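Local atomic coordinates of Nsp15 (Middle East respiratory syndrome-related coronavirus, PDB entry 5YVD), a protein that acts as a viral endoribonuclease that cuts RNA, probably at uridylates, and assembles from six copies of the same chain. Residues 227-232 / 301-306; 3-8 / 53-58. All coordinates share one frame; numbering follows the deposited sequence.

Interaction 1. Residues 227-232 / 301-306; sequences YAFEHV and MILKSQ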
ATOM      1  N   TYR A 227     -24.938 -30.801  38.816  1.00 47.90           N
ATOM      2  CA  TYR A 227     -23.953 -30.534  37.778  1.00 45.67           C
ATOM      3  C   TYR A 227     -23.928 -29.087  37.258  1.00 44.43           C
ATOM      4  O   TYR A 227     -23.323 -28.790  36.208  1.00 42.61           O
ATOM      5  CB  TYR A 227     -24.171 -31.535  36.637  1.00 47.60           C
ATOM      6  CG  TYR A 227     -23.958 -32.949  37.095  1.00 49.25           C
ATOM      7  CD1 TYR A 227     -22.685 -33.466  37.228  1.00 48.74           C
ATOM      8  CD2 TYR A 227     -25.036 -33.750  37.480  1.00 54.04           C
ATOM      9  CE1 TYR A 227     -22.480 -34.759  37.692  1.00 49.68           C
ATOM     10  CE2 TYR A 227     -24.846 -35.051  37.937  1.00 51.56           C
ATOM     11  CZ  TYR A 227     -23.563 -35.549  38.037  1.00 50.19           C
ATOM     12  OH  TYR A 227     -23.355 -36.829  38.476  1.00 49.92           O
ATOM     13  N   ALA A 228     -24.574 -28.190  37.988  1.00 42.21           N
ATOM     14  CA  ALA A 228     -24.521 -26.762  37.698  1.00 43.05           C
ATOM     15  C   ALA A 228     -24.821 -26.363  36.257  1.00 43.69           C
ATOM     16  O   ALA A 228     -24.276 -25.376  35.766  1.00 48.56           O
ATOM     17  CB  ALA A 228     -23.153 -26.226  38.093  1.00 45.85           C
ATOM     18  N   PHE A 229     -25.697 -27.090  35.574  1.00 43.11           N
ATOM     19  CA  PHE A 229     -25.974 -26.788  34.166  1.00 41.59           C
ATOM     20  C   PHE A 229     -26.389 -25.338  33.952  1.00 44.37           C
ATOM     21  O   PHE A 229     -26.120 -24.755  32.903  1.00 48.72           O
ATOM     22  CB  PHE A 229     -27.026 -27.739  33.587  1.00 40.94           C
ATOM     23  CG  PHE A 229     -26.448 -28.757  32.671  1.00 41.68           C
ATOM     24  CD1 PHE A 229     -26.962 -28.943  31.395  1.00 42.64           C
ATOM     25  CD2 PHE A 229     -25.329 -29.495  33.061  1.00 42.82           C
ATOM     26  CE1 PHE A 229     -26.382 -29.865  30.532  1.00 43.00           C
ATOM     27  CE2 PHE A 229     -24.743 -30.412  32.196  1.00 41.63           C
ATOM     28  CZ  PHE A 229     -25.272 -30.595  30.931  1.00 41.57           C
ATOM     29  N   GLU A 230     -27.055 -24.768  34.947  1.00 43.89           N
ATOM     30  CA  GLU A 230     -27.508 -23.388  34.888  1.00 43.16           C
ATOM     31  C   GLU A 230     -26.292 -22.513  34.600  1.00 42.54           C
ATOM     32  O   GLU A 230     -26.263 -21.773  33.608  1.00 41.30           O
ATOM     33  CB  GLU A 230     -28.199 -23.013  36.219  1.00 42.63           C
ATOM     34  CG  GLU A 230     -29.591 -22.374  36.156  1.00 40.71           C
ATOM     35  CD  GLU A 230     -30.539 -23.029  35.171  1.00 39.31           C
ATOM     36  OE1 GLU A 230     -31.415 -23.792  35.612  1.00 35.87           O
ATOM     37  OE2 GLU A 230     -30.408 -22.750  33.953  1.00 37.48           O
ATOM     38  N   HIS A 231     -25.267 -22.659  35.435  1.00 42.05           N
ATOM     39  CA  HIS A 231     -24.015 -21.901  35.277  1.00 42.77           C
ATOM     40  C   HIS A 231     -23.231 -22.335  34.029  1.00 41.65           C
ATOM     41  O   HIS A 231     -22.909 -21.512  33.166  1.00 42.95           O
ATOM     42  CB  HIS A 231     -23.128 -22.075  36.523  1.00 41.48           C
ATOM     43  CG  HIS A 231     -21.934 -21.172  36.556  1.00 39.02           C
ATOM     44  ND1 HIS A 231     -21.976 -19.896  37.075  1.00 41.66           N
ATOM     45  CD2 HIS A 231     -20.664 -21.364  36.145  1.00 38.66           C
ATOM     46  CE1 HIS A 231     -20.783 -19.337  36.981  1.00 37.92           C
ATOM     47  NE2 HIS A 231     -19.967 -20.210  36.423  1.00 40.35           N
ATOM     48  N   VAL A 232     -22.970 -23.628  33.921  1.00 37.59           N
ATOM     49  CA  VAL A 232     -21.995 -24.119  32.966  1.00 40.43           C
ATOM     50  C   VAL A 232     -22.531 -24.069  31.530  1.00 40.38           C
ATOM     51  O   VAL A 232     -21.882 -23.547  30.626  1.00 43.99           O
ATOM     52  CB  VAL A 232     -21.531 -25.554  33.340  1.00 40.71           C
ATOM     53  CG1 VAL A 232     -20.575 -26.089  32.300  1.00 42.89           C
ATOM     54  CG2 VAL A 232     -20.845 -25.576  34.694  1.00 40.16           C
ATOM     55  N   MET A 301     -21.682 -37.182  29.821  1.00 47.22           N
ATOM     56  CA  MET A 301     -20.983 -38.393  30.201  1.00 52.53           C
ATOM     57  C   MET A 301     -19.739 -38.050  31.022  1.00 47.78           C
ATOM     58  O   MET A 301     -19.495 -38.643  32.065  1.00 46.31           O
ATOM     59  CB  MET A 301     -20.631 -39.161  28.934  1.00 58.71           C
ATOM     60  CG  MET A 301     -20.202 -40.591  29.102  1.00 67.21           C
ATOM     61  SD  MET A 301     -20.290 -41.375  27.467  1.00 87.88           S
ATOM     62  CE  MET A 301     -18.885 -40.657  26.594  1.00 86.87           C
ATOM     63  N   ILE A 302     -18.976 -37.069  30.566  1.00 45.76           N
ATOM     64  CA  ILE A 302     -17.738 -36.705  31.228  1.00 47.32           C
ATOM     65  C   ILE A 302     -17.973 -36.233  32.654  1.00 51.91           C
ATOM     66  O   ILE A 302     -17.234 -36.598  33.576  1.00 53.81           O
ATOM     67  CB  ILE A 302     -17.039 -35.571  30.466  1.00 48.34           C
ATOM     68  CG1 ILE A 302     -16.427 -36.135  29.198  1.00 48.07           C
ATOM     69  CG2 ILE A 302     -15.979 -34.866  31.334  1.00 47.03           C
ATOM     70  CD1 ILE A 302     -15.956 -35.072  28.242  1.00 49.05           C
ATOM     71  N   LEU A 303     -18.980 -35.386  32.830  1.00 51.23           N
ATOM     72  CA  LEU A 303     -19.281 -34.866  34.149  1.00 50.70           C
ATOM     73  C   LEU A 303     -19.700 -35.944  35.130  1.00 52.74           C
ATOM     74  O   LEU A 303     -19.347 -35.882  36.307  1.00 58.77           O
ATOM     75  CB  LEU A 303     -20.405 -33.855  34.051  1.00 48.92           C
ATOM     76  CG  LEU A 303     -20.015 -32.523  33.470  1.00 45.83           C
ATOM     77  CD1 LEU A 303     -21.232 -31.636  33.551  1.00 44.62           C
ATOM     78  CD2 LEU A 303     -18.826 -31.921  34.202  1.00 45.96           C
ATOM     79  N   LYS A 304     -20.479 -36.908  34.648  1.00 50.70           N
ATOM     80  CA  LYS A 304     -20.993 -37.963  35.488  1.00 52.71           C
ATOM     81  C   LYS A 304     -19.925 -38.992  35.798  1.00 52.52           C
ATOM     82  O   LYS A 304     -20.164 -39.902  36.576  1.00 60.43           O
ATOM     83  CB  LYS A 304     -22.203 -38.615  34.823  1.00 54.54           C
ATOM     84  CG  LYS A 304     -23.434 -37.719  34.832  1.00 58.26           C
ATOM     85  CD  LYS A 304     -24.676 -38.492  34.410  1.00 63.12           C
ATOM     86  CE  LYS A 304     -25.960 -37.734  34.723  1.00 65.37           C
ATOM     87  NZ  LYS A 304     -27.131 -38.389  34.076  1.00 64.05           N
ATOM     88  N   SER A 305     -18.751 -38.845  35.191  1.00 52.31           N
ATOM     89  CA  SER A 305     -17.594 -39.707  35.471  1.00 54.15           C
ATOM     90  C   SER A 305     -16.739 -39.195  36.610  1.00 52.15           C
ATOM     91  O   SER A 305     -15.761 -39.826  36.971  1.00 49.16           O
ATOM     92  CB  SER A 305     -16.687 -39.808  34.238  1.00 53.77           C
ATOM     93  OG  SER A 305     -17.428 -40.237  33.115  1.00 58.85           O
ATOM     94  N   GLN A 306     -17.095 -38.054  37.178  1.00 55.81           N
ATOM     95  CA  GLN A 306     -16.153 -37.321  38.010  1.00 62.87           C
ATOM     96  C   GLN A 306     -16.548 -37.305  39.479  1.00 62.99           C
ATOM     97  O   GLN A 306     -17.728 -37.352  39.824  1.00 61.75           O
ATOM     98  CB  GLN A 306     -16.013 -35.885  37.499  1.00 65.25           C
ATOM     99  CG  GLN A 306     -14.569 -35.481  37.227  1.00 68.39           C
ATOM    100  CD  GLN A 306     -13.993 -36.186  36.019  1.00 67.18           C
ATOM    101  OE1 GLN A 306     -14.685 -36.375  35.016  1.00 65.00           O
ATOM    102  NE2 GLN A 306     -12.719 -36.578  36.104  1.00 68.61           N
TER
HETATM  103  O   HOH W   1     -20.060 -37.640  39.093  1.00 39.28           O
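The ring of Tyr227 lies along the C-terminal turn of helix 296-304, where it meets Leu303 and Lys304. Its CD1 comes within 3.9 Å of Leu303 CB, and the two side chains run past each other in opposite directions. One atom further out, CE1 is 3.6 Å from Leu303 O, the oxygen lying obliquely to the ring. The phenol end reaches Lys304, whose chain crosses it nearly at a right angle, with CG 3.8 Å from Tyr227 OH. Tyr227 CG stands anti to its own carbonyl carbon (chi1 -62°), which sends the ring toward the helix end. Leu303 has a second aromatic neighbour: its CD1 approaches the edge of the Phe229 ring, 4.0 Å from CE2.

At the C-terminal end of helix 296-304, a water lies within weak hydrogen-bonding distance of Tyr227 OH and Leu303 O, 3.4 Å from each, donating to the latter. Leu303 O further accepts the backbone N-H of Gln306, while Ser305 OG donates to Met301 O over 2.8 Å from above the carbonyl plane. On the other segment, Ala228 occupies the N-cap position of helix 229-234, and its O accepts the N-H of Val232. Further out, Leu296, Val300, Ile219 and Leu224 pack on Phe229, Val335 on Tyr227 and Phe338 on Leu303, so the contact joins the residues leading into helix 229-234, and its first turn, to the end of helix 296-304 within the EndoU-family domain, beside strand 334-340. Lys304 extends beyond CG and gives its NZ to Tyr222 O.

No direct hydrogen bond joins the two segments. Their hold is therefore mainly apolar, with at most a weak water bridge, and the lysine's aliphatic part does the packing while its ammonium is engaged elsewhere.

Interaction 2. Residues 3-8 / 53-58; sequences ENIAFN and IAFELY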
ATOM      1  N   GLU A   3      -1.194 -15.210 -15.939  1.00 36.13           N
ATOM      2  CA  GLU A   3      -2.369 -15.016 -16.819  1.00 35.25           C
ATOM      3  C   GLU A   3      -3.032 -16.310 -17.225  1.00 33.87           C
ATOM      4  O   GLU A   3      -4.218 -16.325 -17.552  1.00 35.64           O
ATOM      5  CB  GLU A   3      -2.134 -14.127 -18.040  1.00 36.52           C
ATOM      6  CG  GLU A   3      -0.722 -13.784 -18.417  1.00 39.73           C
ATOM      7  CD  GLU A   3      -0.114 -12.777 -17.486  1.00 40.98           C
ATOM      8  OE1 GLU A   3      -0.597 -11.620 -17.482  1.00 39.07           O
ATOM      9  OE2 GLU A   3       0.842 -13.167 -16.768  1.00 43.18           O
ATOM     10  N   ASN A   4      -2.286 -17.397 -17.154  1.00 35.78           N
ATOM     11  CA  ASN A   4      -2.823 -18.716 -17.446  1.00 37.22           C
ATOM     12  C   ASN A   4      -3.684 -19.214 -16.291  1.00 38.41           C
ATOM     13  O   ASN A   4      -4.729 -19.856 -16.475  1.00 38.77           O
ATOM     14  CB  ASN A   4      -1.701 -19.708 -17.732  1.00 36.90           C
ATOM     15  CG  ASN A   4      -2.202 -21.112 -17.829  1.00 37.16           C
ATOM     16  OD1 ASN A   4      -1.876 -21.946 -17.000  1.00 43.08           O
ATOM     17  ND2 ASN A   4      -3.047 -21.369 -18.811  1.00 37.13           N
ATOM     18  N   ILE A   5      -3.241 -18.894 -15.093  1.00 36.81           N
ATOM     19  CA  ILE A   5      -3.999 -19.216 -13.908  1.00 35.58           C
ATOM     20  C   ILE A   5      -5.314 -18.460 -13.929  1.00 36.59           C
ATOM     21  O   ILE A   5      -6.368 -19.033 -13.691  1.00 37.17           O
ATOM     22  CB  ILE A   5      -3.175 -18.870 -12.668  1.00 34.72           C
ATOM     23  CG1 ILE A   5      -2.066 -19.899 -12.533  1.00 34.86           C
ATOM     24  CG2 ILE A   5      -4.048 -18.828 -11.428  1.00 35.92           C
ATOM     25  CD1 ILE A   5      -0.840 -19.378 -11.844  1.00 37.27           C
ATOM     26  N   ALA A   6      -5.243 -17.170 -14.239  1.00 37.39           N
ATOM     27  CA  ALA A   6      -6.445 -16.367 -14.418  1.00 38.13           C
ATOM     28  C   ALA A   6      -7.399 -16.998 -15.420  1.00 37.17           C
ATOM     29  O   ALA A   6      -8.608 -16.919 -15.269  1.00 35.42           O
ATOM     30  CB  ALA A   6      -6.068 -14.968 -14.873  1.00 40.17           C
ATOM     31  N   PHE A   7      -6.849 -17.622 -16.450  1.00 37.68           N
ATOM     32  CA  PHE A   7      -7.674 -18.187 -17.506  1.00 39.06           C
ATOM     33  C   PHE A   7      -8.410 -19.416 -16.998  1.00 37.32           C
ATOM     34  O   PHE A   7      -9.608 -19.548 -17.177  1.00 33.96           O
ATOM     35  CB  PHE A   7      -6.801 -18.514 -18.717  1.00 41.26           C
ATOM     36  CG  PHE A   7      -7.551 -19.109 -19.883  1.00 40.26           C
ATOM     37  CD1 PHE A   7      -8.060 -18.288 -20.886  1.00 38.83           C
ATOM     38  CD2 PHE A   7      -7.704 -20.499 -19.993  1.00 36.38           C
ATOM     39  CE1 PHE A   7      -8.747 -18.838 -21.962  1.00 39.29           C
ATOM     40  CE2 PHE A   7      -8.369 -21.048 -21.064  1.00 37.33           C
ATOM     41  CZ  PHE A   7      -8.901 -20.218 -22.052  1.00 39.18           C
ATOM     42  N   ASN A   8      -7.684 -20.299 -16.331  1.00 39.26           N
ATOM     43  CA  ASN A   8      -8.297 -21.470 -15.702  1.00 38.88           C
ATOM     44  C   ASN A   8      -9.412 -21.053 -14.714  1.00 38.67           C
ATOM     45  O   ASN A   8     -10.523 -21.595 -14.742  1.00 35.58           O
ATOM     46  CB  ASN A   8      -7.231 -22.313 -14.978  1.00 39.83           C
ATOM     47  CG  ASN A   8      -6.387 -23.141 -15.921  1.00 41.42           C
ATOM     48  OD1 ASN A   8      -6.466 -24.363 -15.918  1.00 45.05           O
ATOM     49  ND2 ASN A   8      -5.556 -22.485 -16.719  1.00 43.24           N
ATOM     50  N   ILE A  53       0.677 -14.709  -5.640  1.00 35.17           N
ATOM     51  CA  ILE A  53       0.963 -16.062  -5.196  1.00 35.08           C
ATOM     52  C   ILE A  53      -0.225 -16.604  -4.426  1.00 35.26           C
ATOM     53  O   ILE A  53      -0.626 -17.771  -4.607  1.00 32.74           O
ATOM     54  CB  ILE A  53       2.201 -16.089  -4.275  1.00 36.17           C
ATOM     55  CG1 ILE A  53       3.426 -15.586  -5.018  1.00 37.22           C
ATOM     56  CG2 ILE A  53       2.495 -17.503  -3.789  1.00 38.02           C
ATOM     57  CD1 ILE A  53       3.995 -16.573  -6.010  1.00 36.18           C
ATOM     58  N   ALA A  54      -0.780 -15.750  -3.566  1.00 34.58           N
ATOM     59  CA  ALA A  54      -1.928 -16.108  -2.765  1.00 36.33           C
ATOM     60  C   ALA A  54      -3.073 -16.507  -3.680  1.00 38.61           C
ATOM     61  O   ALA A  54      -3.792 -17.458  -3.425  1.00 42.83           O
ATOM     62  CB  ALA A  54      -2.334 -14.949  -1.893  1.00 37.01           C
ATOM     63  N   PHE A  55      -3.206 -15.775  -4.768  1.00 40.30           N
ATOM     64  CA  PHE A  55      -4.184 -16.061  -5.804  1.00 39.45           C
ATOM     65  C   PHE A  55      -3.941 -17.388  -6.477  1.00 39.62           C
ATOM     66  O   PHE A  55      -4.903 -18.056  -6.871  1.00 44.64           O
ATOM     67  CB  PHE A  55      -4.120 -14.938  -6.849  1.00 39.91           C
ATOM     68  CG  PHE A  55      -4.919 -15.196  -8.100  1.00 38.34           C
ATOM     69  CD1 PHE A  55      -6.286 -15.425  -8.040  1.00 37.61           C
ATOM     70  CD2 PHE A  55      -4.310 -15.144  -9.340  1.00 36.18           C
ATOM     71  CE1 PHE A  55      -7.014 -15.620  -9.197  1.00 35.36           C
ATOM     72  CE2 PHE A  55      -5.025 -15.358 -10.490  1.00 33.93           C
ATOM     73  CZ  PHE A  55      -6.377 -15.592 -10.418  1.00 35.26           C
ATOM     74  N   GLU A  56      -2.671 -17.755  -6.660  1.00 38.55           N
ATOM     75  CA  GLU A  56      -2.324 -19.019  -7.338  1.00 38.02           C
ATOM     76  C   GLU A  56      -2.671 -20.208  -6.425  1.00 36.53           C
ATOM     77  O   GLU A  56      -3.260 -21.192  -6.851  1.00 35.66           O
ATOM     78  CB  GLU A  56      -0.837 -19.025  -7.754  1.00 38.17           C
ATOM     79  CG  GLU A  56      -0.336 -20.316  -8.399  1.00 38.46           C
ATOM     80  CD  GLU A  56       1.147 -20.305  -8.782  1.00 40.32           C
ATOM     81  OE1 GLU A  56       1.664 -19.221  -9.130  1.00 41.25           O
ATOM     82  OE2 GLU A  56       1.800 -21.388  -8.756  1.00 38.88           O
ATOM     83  N   LEU A  57      -2.335 -20.087  -5.149  1.00 36.70           N
ATOM     84  CA  LEU A  57      -2.599 -21.148  -4.205  1.00 34.61           C
ATOM     85  C   LEU A  57      -4.081 -21.334  -4.034  1.00 35.28           C
ATOM     86  O   LEU A  57      -4.577 -22.456  -3.972  1.00 32.41           O
ATOM     87  CB  LEU A  57      -1.979 -20.811  -2.877  1.00 34.20           C
ATOM     88  CG  LEU A  57      -0.454 -20.809  -2.858  1.00 34.42           C
ATOM     89  CD1 LEU A  57       0.097 -20.510  -1.474  1.00 33.42           C
ATOM     90  CD2 LEU A  57       0.076 -22.137  -3.375  1.00 35.47           C
ATOM     91  N   TYR A  58      -4.788 -20.215  -3.950  1.00 34.71           N
ATOM     92  CA  TYR A  58      -6.235 -20.234  -4.083  1.00 34.22           C
ATOM     93  C   TYR A  58      -6.704 -21.035  -5.303  1.00 36.49           C
ATOM     94  O   TYR A  58      -7.491 -21.963  -5.170  1.00 35.73           O
ATOM     95  CB  TYR A  58      -6.783 -18.824  -4.165  1.00 32.78           C
ATOM     96  CG  TYR A  58      -8.261 -18.800  -4.380  1.00 33.00           C
ATOM     97  CD1 TYR A  58      -8.817 -18.266  -5.551  1.00 33.59           C
ATOM     98  CD2 TYR A  58      -9.107 -19.333  -3.434  1.00 32.43           C
ATOM     99  CE1 TYR A  58     -10.176 -18.264  -5.755  1.00 31.91           C
ATOM    100  CE2 TYR A  58     -10.467 -19.338  -3.629  1.00 32.51           C
ATOM    101  CZ  TYR A  58     -10.991 -18.808  -4.782  1.00 32.11           C
ATOM    102  OH  TYR A  58     -12.344 -18.819  -4.919  1.00 34.44           O
TER
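Ile5 sits between Phe55 and Glu56 where two helices of the N-terminal oligomerisation domain pack together, helix 2-12 against helix 51-59. The segments run in broadly the same direction, 40° apart, with axes 10.3 Å from each other at closest approach. Ile5 projects its two branches to different partners. The methyl CG2 meets the Phe55 ring obliquely, 3.7 Å from CE2, and the two side chains lie alongside with their ends pointing opposite ways. The other branch ends in CD1, which lies 3.6 Å from Glu56 CG and also approaches the carboxylate carbon; here Ile5 runs roughly perpendicular to the glutamate chain.

Phe55 has its CG turned anti to the backbone N (chi1 171°), which lets the ring reach over to the neighbouring helix. There it points its edge at the backbone of Ala6, with CZ 4.1 Å from Ala6 CA. Met42 of strand 38-44 touches both Ala6 and Phe55, so the beta strand underlies the same helix pair. Glu56 is extended, and its CH2 groups lie against the isoleucine while OE2 forms a salt bridge with Lys60. The helices also face other chains: Glu3 OE2 bonds Leu2 N of a second subunit, and Tyr58 OH bonds Glu263 of a third, in keeping with the oligomerising role of this domain.

Within helix 2-12, Asn4 O accepts two bonds from Asn8, one from each face of its carbonyl plane: the backbone N at 3.0 Å and the side-chain ND2 at 2.8 Å, the latter with an N-H···O angle of 155°.

How the interactions relate
The two contacts lie at opposite sides of the chain's centre, with their centres 50 Å apart and about 36 Å between nearest atoms. Both segments of interaction 2, in the N-terminal oligomerisation range, precede those of interaction 1 in the uridylate-specific endoribonuclease range, with the middle domain between them in sequence. They share no helix or strand. Each pairs two helices next to a strand, 38-44 for interaction 2 and 334-340 for interaction 1. Other residues of the segments of interaction 2 reach two further subunits, whereas no other chain touches interaction 1. The N-terminal helices thus contribute to the assembly, one of them by contacting the endoribonuclease region of a third subunit.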